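PDB 1SZ9: PCF11 protein from Saccharomyces cerevisiae, which binds the carboxy-terminal domain of RNA polymerase II through its CTD-interacting domain and probably links it to 3'-end processing of messenger RNA. Local coordinates for residues V7-F12 and A41-D46; S14-L19 and T28-L33; E36-A41 and G75-I80; Q59-F64 and T103-M108; R84-L89 and S126-I131. All coordinates share one frame; numbering follows the deposited sequence.

Interaction 1 of 5, residues V7-F12 and A41-D46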
# COMPACT_ATOMS: atom_id res chain seq x y z
N VAL A 7 0.83 -20.30 10.48
CA VAL A 7 0.90 -20.84 9.14
C VAL A 7 0.40 -19.83 8.10
O VAL A 7 1.05 -19.61 7.07
CB VAL A 7 0.06 -22.13 9.03
CG1 VAL A 7 -0.04 -22.57 7.58
CG2 VAL A 7 0.72 -23.23 9.86
N ILE A 8 -0.75 -19.22 8.36
CA ILE A 8 -1.30 -18.24 7.43
C ILE A 8 -0.38 -17.03 7.27
O ILE A 8 -0.13 -16.57 6.16
CB ILE A 8 -2.70 -17.78 7.87
CG1 ILE A 8 -3.63 -19.00 7.98
CG2 ILE A 8 -3.28 -16.77 6.85
CD1 ILE A 8 -4.96 -18.71 8.65
N VAL A 9 0.14 -16.52 8.38
CA VAL A 9 1.03 -15.37 8.32
C VAL A 9 2.32 -15.69 7.58
O VAL A 9 2.79 -14.89 6.77
CB VAL A 9 1.33 -14.82 9.74
CG1 VAL A 9 2.45 -13.78 9.69
CG2 VAL A 9 0.07 -14.19 10.33
N LYS A 10 2.90 -16.87 7.84
CA LYS A 10 4.15 -17.25 7.17
C LYS A 10 3.91 -17.41 5.68
O LYS A 10 4.76 -17.09 4.85
CB LYS A 10 4.71 -18.55 7.75
CG LYS A 10 5.43 -18.36 9.06
CD LYS A 10 6.00 -19.67 9.57
CE LYS A 10 6.81 -19.46 10.84
NZ LYS A 10 7.34 -20.76 11.35
N ASP A 11 2.74 -17.92 5.34
CA ASP A 11 2.36 -18.13 3.96
C ASP A 11 2.22 -16.76 3.28
O ASP A 11 2.64 -16.59 2.13
CB ASP A 11 1.05 -18.93 3.92
CG ASP A 11 0.54 -19.18 2.50
OD1 ASP A 11 1.30 -19.66 1.64
OD2 ASP A 11 -0.66 -18.91 2.27
N PHE A 12 1.66 -15.79 4.00
CA PHE A 12 1.48 -14.43 3.45
C PHE A 12 2.86 -13.84 3.18
O PHE A 12 3.12 -13.33 2.09
CB PHE A 12 0.73 -13.52 4.45
CG PHE A 12 0.27 -12.19 3.87
CD1 PHE A 12 -0.95 -12.08 3.21
CD2 PHE A 12 1.05 -11.05 4.01
CE1 PHE A 12 -1.39 -10.85 2.69
CE2 PHE A 12 0.62 -9.81 3.49
CZ PHE A 12 -0.61 -9.72 2.83
N ALA A 41 -5.34 -9.49 10.03
CA ALA A 41 -5.12 -8.19 9.40
C ALA A 41 -3.88 -7.42 9.87
O ALA A 41 -3.06 -7.00 9.06
CB ALA A 41 -6.37 -7.32 9.57
N GLN A 42 -3.72 -7.23 11.17
CA GLN A 42 -2.55 -6.49 11.62
C GLN A 42 -1.22 -7.14 11.20
O GLN A 42 -0.24 -6.44 10.93
CB GLN A 42 -2.60 -6.27 13.14
CG GLN A 42 -1.37 -5.53 13.66
CD GLN A 42 -1.62 -4.85 14.99
OE1 GLN A 42 -2.44 -5.30 15.80
NE2 GLN A 42 -0.89 -3.76 15.24
N TYR A 43 -1.20 -8.47 11.11
CA TYR A 43 0.01 -9.18 10.70
C TYR A 43 0.29 -8.89 9.24
O TYR A 43 1.43 -8.65 8.87
CB TYR A 43 -0.14 -10.69 10.90
CG TYR A 43 -0.18 -11.06 12.36
CD1 TYR A 43 0.88 -10.73 13.21
CD2 TYR A 43 -1.30 -11.69 12.91
CE1 TYR A 43 0.83 -11.01 14.56
CE2 TYR A 43 -1.36 -11.97 14.27
CZ TYR A 43 -0.29 -11.63 15.08
OH TYR A 43 -0.35 -11.88 16.43
N PHE A 44 -0.76 -8.89 8.42
CA PHE A 44 -0.60 -8.60 7.00
C PHE A 44 -0.17 -7.14 6.81
O PHE A 44 0.68 -6.84 5.98
CB PHE A 44 -1.91 -8.88 6.25
CG PHE A 44 -2.38 -10.31 6.35
CD1 PHE A 44 -1.48 -11.33 6.64
CD2 PHE A 44 -3.71 -10.64 6.10
CE1 PHE A 44 -1.89 -12.67 6.69
CE2 PHE A 44 -4.13 -11.98 6.14
CZ PHE A 44 -3.22 -12.99 6.44
N VAL A 45 -0.74 -6.23 7.59
CA VAL A 45 -0.34 -4.83 7.47
C VAL A 45 1.14 -4.64 7.79
O VAL A 45 1.88 -3.99 7.04
CB VAL A 45 -1.19 -3.92 8.39
CG1 VAL A 45 -0.60 -2.51 8.44
CG2 VAL A 45 -2.62 -3.87 7.85
N ASP A 46 1.60 -5.23 8.88
CA ASP A 46 3.01 -5.08 9.25
C ASP A 46 3.94 -5.73 8.25
O ASP A 46 5.01 -5.21 7.97
CB ASP A 46 3.27 -5.64 10.64
CG ASP A 46 2.68 -4.76 11.73
OD1 ASP A 46 2.49 -3.54 11.49
OD2 ASP A 46 2.42 -5.29 12.83
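Phe12 and Phe44 lay their rings over one another in an offset stack, the centroids 4.1 Å apart and the planes inclined by 16°. The overlap is displaced: Phe44 CD1 sits 3.4 Å from Phe12 CG, above the Phe12 ring but toward its rim. The same face also takes a CH-pi contact from Phe44 CB, which lies over it 4.0 Å from the centroid of the Phe12 ring, so ring and methylene of Phe44 together span the Phe12 face.

Two aliphatic groups from the preceding turn of segment 7-12 flank the stack. Ile8 CG2 meets the Phe44 ring in plane at its edge, 3.8 Å from CZ, and Val9 CG2 lies 3.6 Å from Tyr43 CB, the two side chains crossing at about a right angle. Tyr43 CB faces segment 7-12, while the hydroxyl points off from it.

Chi1 sets CG of each ring: Phe12 CG is anti to its backbone N (chi1 -169°), Phe44 CG anti to its carbonyl carbon. An alanine in place of Phe12 would probably leave the Phe44 ring without its stacking partner, only the CB contact remaining, and open a gap between the two helices.

The short helical segments run nearly parallel, crossing at -23° with their axes 10.1 Å apart. Helix 24-36 lies against both, with Leu30 and Leu33 touching Phe12, and Tyr78 and Tyr81 of helix 78-83 touch Phe44 and Val45, respectively.

Interaction 2 of 5, residues S14-L19 and T28-L33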
# COMPACT_ATOMS: atom_id res chain seq x y z
N SER A 14 5.75 -15.38 2.79
CA SER A 14 6.44 -16.15 1.76
C SER A 14 6.05 -15.70 0.35
O SER A 14 6.89 -15.56 -0.54
CB SER A 14 6.12 -17.63 1.96
OG SER A 14 6.59 -18.42 0.89
N ILE A 15 4.76 -15.49 0.16
CA ILE A 15 4.26 -15.03 -1.13
C ILE A 15 4.74 -13.60 -1.38
O ILE A 15 5.21 -13.26 -2.47
CB ILE A 15 2.72 -15.11 -1.14
CG1 ILE A 15 2.30 -16.58 -1.09
CG2 ILE A 15 2.17 -14.40 -2.37
CD1 ILE A 15 0.81 -16.80 -0.91
N LEU A 16 4.65 -12.75 -0.37
CA LEU A 16 5.06 -11.36 -0.50
C LEU A 16 6.52 -11.25 -0.96
O LEU A 16 6.87 -10.36 -1.75
CB LEU A 16 4.86 -10.67 0.85
CG LEU A 16 4.98 -9.16 1.02
CD1 LEU A 16 4.24 -8.37 -0.08
CD2 LEU A 16 4.39 -8.83 2.39
N GLU A 17 7.37 -12.17 -0.49
CA GLU A 17 8.79 -12.18 -0.86
C GLU A 17 8.96 -12.40 -2.35
O GLU A 17 9.99 -12.07 -2.92
CB GLU A 17 9.54 -13.27 -0.10
CG GLU A 17 9.64 -13.05 1.38
CD GLU A 17 10.46 -11.84 1.74
OE1 GLU A 17 11.58 -11.70 1.18
OE2 GLU A 17 10.00 -11.03 2.58
N GLU A 18 7.95 -12.97 -2.99
CA GLU A 18 8.02 -13.22 -4.42
C GLU A 18 7.59 -12.00 -5.26
O GLU A 18 7.68 -12.02 -6.48
CB GLU A 18 7.15 -14.42 -4.79
CG GLU A 18 7.69 -15.77 -4.32
CD GLU A 18 9.06 -16.07 -4.90
OE1 GLU A 18 9.23 -15.94 -6.13
OE2 GLU A 18 9.97 -16.43 -4.12
N LEU A 19 7.12 -10.94 -4.59
CA LEU A 19 6.64 -9.73 -5.29
C LEU A 19 7.80 -8.84 -5.73
O LEU A 19 8.01 -7.76 -5.17
CB LEU A 19 5.73 -8.91 -4.38
CG LEU A 19 4.31 -8.59 -4.82
CD1 LEU A 19 3.85 -7.37 -4.04
CD2 LEU A 19 4.20 -8.34 -6.33
N THR A 28 -3.23 -10.41 -6.43
CA THR A 28 -4.60 -10.87 -6.24
C THR A 28 -4.68 -11.95 -5.16
O THR A 28 -5.63 -11.98 -4.38
CB THR A 28 -5.18 -11.39 -7.57
OG1 THR A 28 -5.42 -10.27 -8.43
CG2 THR A 28 -6.51 -12.14 -7.33
N THR A 29 -3.68 -12.83 -5.12
CA THR A 29 -3.67 -13.89 -4.12
C THR A 29 -3.49 -13.30 -2.73
O THR A 29 -4.13 -13.74 -1.78
CB THR A 29 -2.58 -14.94 -4.45
OG1 THR A 29 -2.93 -15.61 -5.67
CG2 THR A 29 -2.47 -15.99 -3.33
N LEU A 30 -2.62 -12.29 -2.60
CA LEU A 30 -2.44 -11.64 -1.30
C LEU A 30 -3.75 -10.93 -0.86
O LEU A 30 -4.07 -10.89 0.33
CB LEU A 30 -1.30 -10.61 -1.37
CG LEU A 30 0.14 -11.14 -1.50
CD1 LEU A 30 1.12 -9.97 -1.76
CD2 LEU A 30 0.52 -11.90 -0.20
N THR A 31 -4.49 -10.39 -1.82
CA THR A 31 -5.75 -9.69 -1.54
C THR A 31 -6.80 -10.69 -1.04
O THR A 31 -7.55 -10.40 -0.12
CB THR A 31 -6.27 -8.97 -2.82
OG1 THR A 31 -5.24 -8.10 -3.31
CG2 THR A 31 -7.55 -8.15 -2.53
N LYS A 32 -6.84 -11.87 -1.65
CA LYS A 32 -7.78 -12.91 -1.26
C LYS A 32 -7.43 -13.42 0.15
O LYS A 32 -8.32 -13.66 0.96
CB LYS A 32 -7.75 -14.07 -2.27
CG LYS A 32 -8.34 -13.72 -3.63
CD LYS A 32 -7.99 -14.78 -4.68
CE LYS A 32 -8.57 -16.14 -4.32
NZ LYS A 32 -8.29 -17.14 -5.36
N LEU A 33 -6.14 -13.57 0.45
CA LEU A 33 -5.73 -13.99 1.78
C LEU A 33 -6.16 -12.93 2.82
O LEU A 33 -6.56 -13.26 3.94
CB LEU A 33 -4.20 -14.18 1.84
CG LEU A 33 -3.60 -15.46 1.25
CD1 LEU A 33 -2.08 -15.38 1.20
CD2 LEU A 33 -4.04 -16.66 2.12
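Ile15 and Leu30 slide past each other in opposite directions, which brings Ile15 CG2 to 3.7 Å from Leu30 CD2 and leaves Ile15 CB near the same methyl. The two branches of Ile15 serve different partners. CG2, anti to the backbone N, is given to Leu30, whereas chi1 (-67°) sets CG1 anti to the carbonyl carbon, and an extended chi2 (172°) carries CD1 to Leu33. There the approach is tip to tip, Ile15 CD1 to Leu33 CD1 at 3.8 Å.

Across this direction, at about a right angle to Ile15, lies Thr29, whose CG2 is 4.2 Å from Ile15 CD1; its hydroxyl is bonded to the carbonyl O of Pro25. Leu16 also crosses Leu30 at about a right angle, with 3.9 Å between Leu16 CD1 and Leu30 CD1. Leu30 thus spends one methyl on each of two consecutive residues, and Leu19 CD1 adds a looser contact at 4.4 Å from Leu30 CD1.

Leu19 closes a type I beta turn that starts at Leu16, its N bonded to Leu16 O, and this turn brings Leu19 back over helix 24-36. The contact joins helices 3-16 and 24-36, which run roughly antiparallel; Leu16 also reaches Ala47 and Ile48 of helix 41-54, and Leu19 touches Tyr62 and Ala66 of helix 57-73.

Interaction 3 of 5, residues E36-A41 and G75-I80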
# COMPACT_ATOMS: atom_id res chain seq x y z
N GLU A 36 -9.96 -13.26 3.35
CA GLU A 36 -10.32 -14.46 4.08
C GLU A 36 -9.77 -14.60 5.49
O GLU A 36 -10.20 -15.47 6.24
CB GLU A 36 -9.89 -15.67 3.26
CG GLU A 36 -10.70 -15.88 2.01
CD GLU A 36 -9.97 -16.71 0.98
OE1 GLU A 36 -9.18 -17.61 1.38
OE2 GLU A 36 -10.18 -16.48 -0.23
N ASN A 37 -8.82 -13.76 5.86
CA ASN A 37 -8.22 -13.88 7.17
C ASN A 37 -8.15 -12.55 7.89
O ASN A 37 -7.10 -12.19 8.44
CB ASN A 37 -6.83 -14.49 7.03
CG ASN A 37 -6.88 -15.86 6.38
OD1 ASN A 37 -7.08 -16.87 7.05
ND2 ASN A 37 -6.72 -15.91 5.05
N ILE A 38 -9.25 -11.82 7.90
CA ILE A 38 -9.28 -10.54 8.56
C ILE A 38 -8.77 -10.63 9.99
O ILE A 38 -8.25 -9.66 10.54
CB ILE A 38 -10.68 -9.92 8.52
CG1 ILE A 38 -10.95 -9.39 7.10
CG2 ILE A 38 -10.81 -8.80 9.58
CD1 ILE A 38 -12.31 -8.70 6.92
N SER A 39 -8.89 -11.80 10.60
CA SER A 39 -8.41 -11.96 11.96
C SER A 39 -6.89 -11.76 12.03
O SER A 39 -6.34 -11.51 13.11
CB SER A 39 -8.80 -13.35 12.50
OG SER A 39 -8.68 -14.34 11.48
N CYS A 40 -6.20 -11.87 10.89
CA CYS A 40 -4.74 -11.69 10.84
C CYS A 40 -4.36 -10.36 10.21
O CYS A 40 -3.19 -10.14 9.89
CB CYS A 40 -4.09 -12.80 9.99
SG CYS A 40 -4.24 -14.48 10.62
N ALA A 41 -5.34 -9.49 10.03
CA ALA A 41 -5.12 -8.19 9.40
C ALA A 41 -3.88 -7.42 9.87
O ALA A 41 -3.06 -7.00 9.06
CB ALA A 41 -6.37 -7.32 9.57
N GLY A 75 -11.06 -3.36 1.75
CA GLY A 75 -11.51 -2.21 2.51
C GLY A 75 -11.16 -2.38 3.98
O GLY A 75 -10.04 -2.77 4.31
N SER A 76 -12.12 -2.10 4.86
CA SER A 76 -11.89 -2.23 6.29
C SER A 76 -11.55 -3.68 6.65
O SER A 76 -12.01 -4.61 6.01
CB SER A 76 -13.13 -1.78 7.07
OG SER A 76 -12.85 -1.77 8.47
N PRO A 77 -10.71 -3.88 7.68
CA PRO A 77 -10.06 -2.87 8.53
C PRO A 77 -8.71 -2.38 7.97
O PRO A 77 -8.01 -1.56 8.61
CB PRO A 77 -9.88 -3.63 9.83
CG PRO A 77 -9.48 -4.97 9.34
CD PRO A 77 -10.45 -5.24 8.18
N TYR A 78 -8.35 -2.86 6.79
CA TYR A 78 -7.09 -2.47 6.18
C TYR A 78 -6.99 -0.98 5.86
O TYR A 78 -5.95 -0.37 6.10
CB TYR A 78 -6.85 -3.33 4.94
CG TYR A 78 -6.80 -4.80 5.26
CD1 TYR A 78 -5.69 -5.37 5.90
CD2 TYR A 78 -7.89 -5.63 4.98
CE1 TYR A 78 -5.67 -6.73 6.25
CE2 TYR A 78 -7.89 -6.98 5.33
CZ TYR A 78 -6.78 -7.52 5.96
OH TYR A 78 -6.81 -8.86 6.28
N THR A 79 -8.06 -0.38 5.34
CA THR A 79 -8.08 1.04 5.04
C THR A 79 -7.77 1.84 6.31
O THR A 79 -7.11 2.88 6.27
CB THR A 79 -9.46 1.50 4.51
OG1 THR A 79 -10.48 0.95 5.34
CG2 THR A 79 -9.68 1.06 3.05
N ILE A 80 -8.28 1.35 7.44
CA ILE A 80 -8.07 2.00 8.73
C ILE A 80 -6.65 1.77 9.21
O ILE A 80 -5.94 2.72 9.55
CB ILE A 80 -9.07 1.46 9.79
CG1 ILE A 80 -10.50 1.84 9.39
CG2 ILE A 80 -8.75 2.03 11.17
CD1 ILE A 80 -11.57 1.16 10.22
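Ile38 and Ala41, in the connection between helices 24-36 and 41-54, pack against Pro77, just before helix 78-83, and Tyr78, its first residue, joining two interhelical connections of the all-helical CTD-interacting domain. Asn37 is the first residue to leave helix 24-36. Its ND2 is bonded to the carbonyl O of Leu33, and its own carbonyl accepts a bond from Cys40 N, a turn that folds the connection tightly.

Ile38 comes next, in a short 3-10 segment. Its CG2 is 3.8 Å from Pro77 CD, the two side chains meeting at a slant, and its CD1 lies 4.1 Å from that same CD atom. Pro77 follows a cis peptide bond; its CB faces segment 36-41, and CG and CD make the contacts.

Cys40 occupies the N-cap position of helix 41-54, and Ala41 enters the helix with its CB directed at segment 75-80. That methyl reaches Pro77 CG at 3.9 Å and meets the Tyr78 ring obliquely. Chi1 (-59°) sets Tyr78 CG anti to its carbonyl carbon, and the ring then reaches across to Ala41. Its hydroxyl is hydrogen-bonded to the carbonyl O of Ala34 in helix 24-36. A leucine in place of Tyr78 would probably leave the Ala34 carbonyl without this mate and weaken the packing on Ala41. The shortest approach is at the ring itself, 3.4 Å between Ala41 CB and Tyr78 CE1.

Interaction 4 of 5, residues Q59-F64 and T103-M108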
# COMPACT_ATOMS: atom_id res chain seq x y z
N GLN A 59 10.93 -2.54 -6.21
CA GLN A 59 10.10 -3.48 -5.50
C GLN A 59 9.19 -2.80 -4.49
O GLN A 59 8.14 -3.35 -4.14
CB GLN A 59 10.97 -4.56 -4.85
CG GLN A 59 11.59 -5.54 -5.86
CD GLN A 59 12.56 -6.53 -5.22
OE1 GLN A 59 12.32 -7.02 -4.11
NE2 GLN A 59 13.65 -6.83 -5.92
N LYS A 60 9.56 -1.61 -4.02
CA LYS A 60 8.73 -0.90 -3.05
C LYS A 60 7.38 -0.54 -3.68
O LYS A 60 6.34 -0.55 -2.99
CB LYS A 60 9.41 0.38 -2.55
CG LYS A 60 10.70 0.21 -1.71
CD LYS A 60 11.18 1.58 -1.21
CE LYS A 60 12.52 1.51 -0.45
NZ LYS A 60 12.55 0.50 0.67
N LEU A 61 7.39 -0.22 -4.97
CA LEU A 61 6.16 0.12 -5.69
C LEU A 61 5.19 -1.05 -5.71
O LEU A 61 4.02 -0.89 -5.45
CB LEU A 61 6.46 0.52 -7.15
CG LEU A 61 5.24 0.85 -8.03
CD1 LEU A 61 4.49 2.06 -7.43
CD2 LEU A 61 5.67 1.16 -9.48
N TYR A 62 5.70 -2.24 -6.02
CA TYR A 62 4.83 -3.41 -6.11
C TYR A 62 4.22 -3.79 -4.76
O TYR A 62 3.09 -4.26 -4.70
CB TYR A 62 5.61 -4.56 -6.75
CG TYR A 62 6.31 -4.09 -8.01
CD1 TYR A 62 5.60 -3.43 -9.02
CD2 TYR A 62 7.68 -4.26 -8.17
CE1 TYR A 62 6.26 -2.94 -10.17
CE2 TYR A 62 8.35 -3.79 -9.30
CZ TYR A 62 7.64 -3.13 -10.29
OH TYR A 62 8.31 -2.65 -11.39
N ALA A 63 4.96 -3.53 -3.68
CA ALA A 63 4.44 -3.80 -2.33
C ALA A 63 3.32 -2.78 -2.07
O ALA A 63 2.30 -3.11 -1.44
CB ALA A 63 5.56 -3.66 -1.27
N PHE A 64 3.50 -1.55 -2.53
CA PHE A 64 2.45 -0.54 -2.38
C PHE A 64 1.23 -0.94 -3.25
O PHE A 64 0.09 -0.61 -2.91
CB PHE A 64 2.94 0.86 -2.80
CG PHE A 64 3.03 1.84 -1.66
CD1 PHE A 64 1.88 2.25 -0.98
CD2 PHE A 64 4.27 2.37 -1.27
CE1 PHE A 64 1.95 3.17 0.07
CE2 PHE A 64 4.35 3.30 -0.23
CZ PHE A 64 3.19 3.70 0.45
N THR A 103 6.07 8.86 -10.75
CA THR A 103 4.82 9.15 -11.48
C THR A 103 3.82 8.05 -11.18
O THR A 103 2.62 8.30 -11.15
CB THR A 103 5.01 9.23 -13.03
OG1 THR A 103 5.43 7.96 -13.53
CG2 THR A 103 6.02 10.31 -13.40
N LYS A 104 4.31 6.83 -10.98
CA LYS A 104 3.41 5.71 -10.65
C LYS A 104 2.85 5.88 -9.23
O LYS A 104 1.67 5.63 -8.99
CB LYS A 104 4.14 4.38 -10.83
CG LYS A 104 4.12 3.93 -12.30
CD LYS A 104 5.31 3.09 -12.67
CE LYS A 104 5.11 2.46 -14.07
NZ LYS A 104 4.16 3.21 -14.96
N LEU A 105 3.69 6.33 -8.29
CA LEU A 105 3.21 6.58 -6.92
C LEU A 105 2.20 7.73 -6.96
O LEU A 105 1.25 7.76 -6.18
CB LEU A 105 4.36 7.00 -6.00
CG LEU A 105 5.38 5.92 -5.66
CD1 LEU A 105 6.53 6.55 -4.90
CD2 LEU A 105 4.71 4.80 -4.85
N ILE A 106 2.41 8.68 -7.87
CA ILE A 106 1.51 9.83 -7.95
C ILE A 106 0.14 9.42 -8.49
O ILE A 106 -0.89 9.84 -7.97
CB ILE A 106 2.14 10.94 -8.85
CG1 ILE A 106 3.36 11.54 -8.11
CG2 ILE A 106 1.08 12.04 -9.21
CD1 ILE A 106 4.31 12.31 -9.04
N ASN A 107 0.14 8.61 -9.55
CA ASN A 107 -1.13 8.16 -10.12
C ASN A 107 -1.88 7.33 -9.09
O ASN A 107 -3.10 7.46 -8.95
CB ASN A 107 -0.87 7.36 -11.40
CG ASN A 107 -0.44 8.27 -12.56
OD1 ASN A 107 -0.62 9.48 -12.47
ND2 ASN A 107 0.10 7.69 -13.62
N MET A 108 -1.15 6.51 -8.34
CA MET A 108 -1.77 5.68 -7.31
C MET A 108 -2.45 6.56 -6.27
O MET A 108 -3.57 6.28 -5.83
CB MET A 108 -0.71 4.78 -6.65
CG MET A 108 -1.22 3.95 -5.47
SD MET A 108 0.14 3.00 -4.75
CE MET A 108 1.13 4.38 -3.98
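Leu61 meets Leu105 and Lys104 through purely aliphatic contacts. Leu61 and Leu105 slide past one another in opposite directions, with Leu61 CD1 3.8 Å from Leu105 CD2. The other methyl, Leu61 CD2, is 3.7 Å from Lys104 CD and also close to Lys104 CB, the two side chains crossing at about a right angle. Lys104 therefore contributes the methylene part of its chain, while its amino end points off from segment 59-64. Chi1 sets Leu61 CG anti to the backbone N, and from there its two methyls meet Lys104 and Leu105.

The two segments run nearly parallel, at 13° with 10.9 Å between their axes, an arrangement in keeping with the right-handed superhelix of helices known for CTD-interacting domains.

The second kind of contact is Met-aromatic. Met108 SD lies 5.1 Å from the centroid of the Phe64 ring and 51° off its normal, so the sulfur is oblique to the ring. The chain bends at chi3 (70°), which places CE 3.8 Å from Phe64 CD1. Leu105 CD2 approaches the same ring, again obliquely, at 4.3 Å from Phe64 CD2. Phe64 additionally touches Thr93 of helix 86-95 and Ile52 of helix 41-54.

Interaction 5 of 5, residues R84-L89 and S126-I131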
# COMPACT_ATOMS: atom_id res chain seq x y z
N ARG A 84 -2.59 4.74 9.34
CA ARG A 84 -1.70 5.24 10.37
C ARG A 84 -0.29 5.62 9.93
O ARG A 84 0.20 6.68 10.31
CB ARG A 84 -1.61 4.27 11.55
CG ARG A 84 -0.73 4.83 12.68
CD ARG A 84 -0.96 4.12 13.99
NE ARG A 84 -2.38 4.09 14.32
CZ ARG A 84 -2.92 3.19 15.13
NH1 ARG A 84 -2.14 2.27 15.68
NH2 ARG A 84 -4.23 3.17 15.34
N ASN A 85 0.36 4.76 9.15
CA ASN A 85 1.71 5.08 8.71
C ASN A 85 1.79 5.44 7.23
O ASN A 85 2.87 5.66 6.70
CB ASN A 85 2.68 3.92 9.03
CG ASN A 85 2.66 3.53 10.50
OD1 ASN A 85 2.47 4.37 11.37
ND2 ASN A 85 2.87 2.25 10.79
N LEU A 86 0.63 5.54 6.58
CA LEU A 86 0.54 5.84 5.14
C LEU A 86 1.39 7.02 4.69
O LEU A 86 2.18 6.89 3.77
CB LEU A 86 -0.91 6.10 4.74
CG LEU A 86 -1.13 6.15 3.22
CD1 LEU A 86 -0.93 4.74 2.64
CD2 LEU A 86 -2.55 6.66 2.92
N PHE A 87 1.22 8.17 5.32
CA PHE A 87 2.00 9.34 4.94
C PHE A 87 3.51 9.15 5.09
O PHE A 87 4.26 9.45 4.16
CB PHE A 87 1.56 10.56 5.75
CG PHE A 87 2.49 11.72 5.63
CD1 PHE A 87 2.71 12.34 4.40
CD2 PHE A 87 3.17 12.19 6.76
CE1 PHE A 87 3.59 13.42 4.28
CE2 PHE A 87 4.06 13.27 6.65
CZ PHE A 87 4.26 13.89 5.41
N ASN A 88 3.97 8.69 6.25
CA ASN A 88 5.41 8.48 6.44
C ASN A 88 5.94 7.44 5.46
O ASN A 88 7.01 7.62 4.90
CB ASN A 88 5.74 8.05 7.87
CG ASN A 88 5.54 9.17 8.87
OD1 ASN A 88 5.40 10.32 8.49
ND2 ASN A 88 5.54 8.83 10.16
N LEU A 89 5.20 6.36 5.28
CA LEU A 89 5.62 5.31 4.35
C LEU A 89 5.69 5.81 2.91
O LEU A 89 6.64 5.54 2.18
CB LEU A 89 4.65 4.11 4.41
CG LEU A 89 4.97 3.05 5.47
CD1 LEU A 89 3.86 1.99 5.49
CD2 LEU A 89 6.32 2.41 5.14
N SER A 126 -6.72 12.92 6.84
CA SER A 126 -5.46 13.53 7.30
C SER A 126 -4.20 13.08 6.56
O SER A 126 -3.36 13.90 6.20
CB SER A 126 -5.25 13.28 8.79
OG SER A 126 -3.98 13.79 9.16
N ALA A 127 -4.07 11.77 6.38
CA ALA A 127 -2.93 11.18 5.68
C ALA A 127 -2.84 11.69 4.23
O ALA A 127 -1.77 12.11 3.79
CB ALA A 127 -3.06 9.66 5.70
N LEU A 128 -3.96 11.66 3.52
CA LEU A 128 -4.02 12.11 2.13
C LEU A 128 -3.68 13.59 1.95
O LEU A 128 -3.06 13.95 0.96
CB LEU A 128 -5.41 11.80 1.53
CG LEU A 128 -5.73 10.30 1.42
CD1 LEU A 128 -7.10 10.10 0.80
CD2 LEU A 128 -4.66 9.61 0.57
N GLU A 129 -4.10 14.44 2.89
CA GLU A 129 -3.80 15.87 2.82
C GLU A 129 -2.30 16.09 3.01
O GLU A 129 -1.70 16.91 2.32
CB GLU A 129 -4.52 16.66 3.93
CG GLU A 129 -6.02 16.84 3.73
CD GLU A 129 -6.67 17.52 4.94
OE1 GLU A 129 -6.12 18.54 5.42
OE2 GLU A 129 -7.73 17.02 5.42
N LYS A 130 -1.70 15.36 3.96
CA LYS A 130 -0.26 15.47 4.21
C LYS A 130 0.53 15.00 2.98
O LYS A 130 1.56 15.58 2.65
CB LYS A 130 0.16 14.63 5.42
CG LYS A 130 -0.19 15.17 6.81
CD LYS A 130 0.54 14.31 7.85
CE LYS A 130 0.11 14.57 9.30
NZ LYS A 130 0.59 15.88 9.84
N ILE A 131 0.05 13.95 2.33
CA ILE A 131 0.74 13.44 1.13
C ILE A 131 0.61 14.48 0.02
O ILE A 131 1.58 14.75 -0.70
CB ILE A 131 0.14 12.10 0.64
CG1 ILE A 131 0.57 10.98 1.58
CG2 ILE A 131 0.63 11.80 -0.80
CD1 ILE A 131 -0.15 9.63 1.31
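Chi1 (167°) sets Phe87 CG anti to its backbone N, on the side of helix 125-137, and Lys130, its CG anti to the carbonyl carbon (chi1 -76°), lies across one face of the ring. The evidence for a CH-pi contact is direct: Lys130 CB is 3.7 Å from the centroid of the Phe87 ring and 16° off the ring normal. Farther along the chain, Lys130 CD comes over the same face toward the rim, 3.5 Å from Phe87 CD2. The aliphatic part of the lysine thus lines the ring, while its amino group extends past the rim.

Ile131 takes the edge instead. Its CG1 lies in the plane of the Phe87 ring, 3.8 Å from CD1, and its CD1 continues to Leu86, 4.1 Å from CG, the two aliphatic side chains crossing at about a right angle. Leu86 CD2 also meets Ala127 CB at 4.1 Å and, more loosely, Leu128 CD2 at 4.3 Å.

The backbones come close here, with only 5.3 Å between the CA atoms of Phe87 and Ala127, an approach consistent with the small side chain of Ala127. Behind the contact, Trp112 of helix 99-112 touches both Leu86 and Leu128, and Phe109 touches Leu128 and Ile131. Helices 86-95, 99-112 and 125-137 therefore share one apolar interior, as in the right-handed superhelix of helices of CTD-interacting domains, related to arm repeats.

How the interactions relate
From the N terminus, helix 3-16 opens two contacts. Interaction 1 closes the longer loop by pairing it with helix 41-54, and interaction 2, nested inside, folds helix 24-36 back onto its end; the two touch through Phe12 and Leu30. Interaction 3 crosses interaction 1, shares Ala41 with it, and ties the 36-41 connection to the start of helix 78-83. Interaction 4 opens in helix 57-73, touches interaction 2 where Leu19 meets Tyr62, and crosses interaction 3 on the way to helix 99-112. Interaction 5 crosses interaction 4, touching it at Phe64, and brings helix 125-137 onto helix 86-95.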